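Local coordinates for inorganic pyrophosphatase (Anaplasma phagocytophilum, PDB 3LD3), which probably hydrolyses inorganic pyrophosphate to two phosphate ions with the help of magnesium, working as a homohexamer, at residues I156-F159 against F160-K164. Residues are numbered along the deposited sequence; the frame is centred on the assembly and turned at random. Where two conformers were deposited one is given.
Sequences ISHF and FSFYK. With PO4 (phosphate ion), chain C.
Y163 and F159 lean their rings together in an offset stack, with planes at 29°. From the tyrosine CB outward, the first contact is CB itself, which sits over the face of the F159 ring, 4.1 Å from the ring centroid, a CH-pi contact. CG is squeezed between the backbone N and the carbonyl carbon (chi1 82°), which swings the ring back over F159. CD1 then comes within 3.5 Å of F159 CZ, while on the other side CD2 brushes the F159 carbonyl oxygen. At the tip, OH donates to O3 of the phosphate ion at 2.6 Å; K164 NZ, at the end of an extended chain, holds O1 of the same ion at 2.7 Å. R65 and K121 hydrogen-bond the same ion, probably picked up from the crystallisation liquor, and its place is consistent with Y163 and R65 binding the substrate.

The contact lies on helix 150-162, and Y163 N donates to F159 O (2.9 Å), an i to i+4 backbone bond that ties the tyrosine to the turn before it. F159 also sends its CD2 edge over the centre of the F160 ring, planes at 89°, completing an aromatic cluster. Round the helix, S157 O is gripped twice, by S161 N and by S161 OG from opposite faces of its plane. F162 turns an edge onto the face of H158, centroids 4.7 Å apart, and H158 NE2 bonds to F162 O of the second subunit.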
loop_
_atom_site.group_PDB
_atom_site.type_symbol
_atom_site.label_atom_id
_atom_site.label_comp_id
_atom_site.label_asym_id
_atom_site.label_seq_id
_atom_site.Cartn_x
_atom_site.Cartn_y
_atom_site.Cartn_z
ATOM N N ILE A 156 -12.589 0.910 -19.804
ATOM C CA ILE A 156 -11.513 1.577 -20.534
ATOM C C ILE A 156 -12.063 2.693 -21.411
ATOM O O ILE A 156 -11.530 3.806 -21.389
ATOM C CB ILE A 156 -10.680 0.586 -21.369
ATOM C CG1 ILE A 156 -9.986 -0.409 -20.441
ATOM C CG2 ILE A 156 -9.686 1.320 -22.237
ATOM C CD1 ILE A 156 -9.282 -1.567 -21.233
ATOM N N SER A 157 -13.121 2.404 -22.187
ATOM C CA SER A 157 -13.771 3.423 -23.019
ATOM C C SER A 157 -14.236 4.601 -22.150
ATOM O O SER A 157 -14.048 5.766 -22.502
ATOM C CB SER A 157 -14.972 2.850 -23.779
ATOM O OG SER A 157 -14.626 1.788 -24.656
ATOM N N HIS A 158 -14.856 4.276 -21.018
ATOM C CA HIS A 158 -15.345 5.276 -20.073
ATOM C C HIS A 158 -14.186 6.157 -19.543
ATOM O O HIS A 158 -14.286 7.408 -19.475
ATOM C CB HIS A 158 -16.116 4.550 -18.960
ATOM C CG HIS A 158 -16.634 5.434 -17.884
ATOM N ND1 HIS A 158 -15.821 5.948 -16.899
ATOM C CD2 HIS A 158 -17.881 5.909 -17.636
ATOM C CE1 HIS A 158 -16.544 6.687 -16.078
ATOM N NE2 HIS A 158 -17.796 6.707 -16.525
ATOM N N PHE A 159 -13.080 5.517 -19.169
ATOM C CA PHE A 159 -11.915 6.240 -18.684
ATOM C C PHE A 159 -11.462 7.322 -19.683
ATOM O O PHE A 159 -11.254 8.463 -19.319
ATOM C CB PHE A 159 -10.770 5.270 -18.335
ATOM C CG PHE A 159 -9.504 5.953 -17.880
ATOM C CD1 PHE A 159 -9.344 6.343 -16.552
ATOM C CD2 PHE A 159 -8.496 6.262 -18.788
ATOM C CE1 PHE A 159 -8.182 7.025 -16.125
ATOM C CE2 PHE A 159 -7.340 6.937 -18.371
ATOM C CZ PHE A 159 -7.177 7.305 -17.043
ATOM N N PHE A 160 -11.253 6.942 -20.935
ATOM C CA PHE A 160 -10.747 7.900 -21.901
ATOM C C PHE A 160 -11.819 8.934 -22.264
ATOM O O PHE A 160 -11.485 10.093 -22.544
ATOM C CB PHE A 160 -10.166 7.175 -23.120
ATOM C CG PHE A 160 -8.839 6.525 -22.809
ATOM C CD1 PHE A 160 -7.724 7.321 -22.603
ATOM C CD2 PHE A 160 -8.752 5.166 -22.587
ATOM C CE1 PHE A 160 -6.500 6.754 -22.236
ATOM C CE2 PHE A 160 -7.544 4.597 -22.239
ATOM C CZ PHE A 160 -6.419 5.389 -22.085
ATOM N N SER A 161 -13.084 8.532 -22.164
ATOM C CA SER A 161 -14.204 9.447 -22.437
ATOM C C SER A 161 -14.293 10.581 -21.423
ATOM O O SER A 161 -14.728 11.695 -21.777
ATOM C CB SER A 161 -15.540 8.694 -22.484
ATOM O OG SER A 161 -15.669 7.902 -23.645
ATOM N N PHE A 162 -13.873 10.336 -20.168
ATOM C CA PHE A 162 -14.202 11.256 -19.076
ATOM C C PHE A 162 -13.030 11.794 -18.264
ATOM O O PHE A 162 -13.169 12.805 -17.553
ATOM C CB PHE A 162 -15.278 10.638 -18.157
ATOM C CG PHE A 162 -16.568 10.330 -18.868
ATOM C CD1 PHE A 162 -17.305 11.351 -19.472
ATOM C CD2 PHE A 162 -17.047 9.029 -18.967
ATOM C CE1 PHE A 162 -18.467 11.057 -20.159
ATOM C CE2 PHE A 162 -18.219 8.730 -19.652
ATOM C CZ PHE A 162 -18.927 9.744 -20.252
ATOM N N TYR A 163 -11.863 11.158 -18.356
ATOM C CA TYR A 163 -10.749 11.566 -17.500
ATOM C C TYR A 163 -10.192 12.948 -17.746
ATOM O O TYR A 163 -9.559 13.519 -16.856
ATOM C CB TYR A 163 -9.606 10.546 -17.493
ATOM C CG TYR A 163 -8.611 10.566 -18.621
ATOM C CD1 TYR A 163 -7.249 10.581 -18.360
ATOM C CD2 TYR A 163 -9.017 10.558 -19.947
ATOM C CE1 TYR A 163 -6.312 10.522 -19.409
ATOM C CE2 TYR A 163 -8.094 10.524 -20.985
ATOM C CZ TYR A 163 -6.745 10.494 -20.697
ATOM O OH TYR A 163 -5.832 10.411 -21.740
ATOM N N LYS A 164 -10.434 13.479 -18.952
ATOM C CA LYS A 164 -9.980 14.807 -19.332
ATOM C C LYS A 164 -11.098 15.865 -19.295
ATOM O O LYS A 164 -10.861 17.008 -19.683
ATOM C CB LYS A 164 -9.384 14.785 -20.748
ATOM C CG LYS A 164 -7.954 14.267 -20.806
ATOM C CD LYS A 164 -7.521 14.013 -22.265
ATOM C CE LYS A 164 -6.026 13.829 -22.369
ATOM N NZ LYS A 164 -5.590 13.478 -23.750
HETATM P P PO4 C . -2.411 11.975 -22.415
HETATM O O1 PO4 C . -3.088 12.436 -23.682
HETATM O O2 PO4 C . -1.695 13.127 -21.732
HETATM O O3 PO4 C . -3.428 11.431 -21.432
HETATM O O4 PO4 C . -1.425 10.866 -22.783
#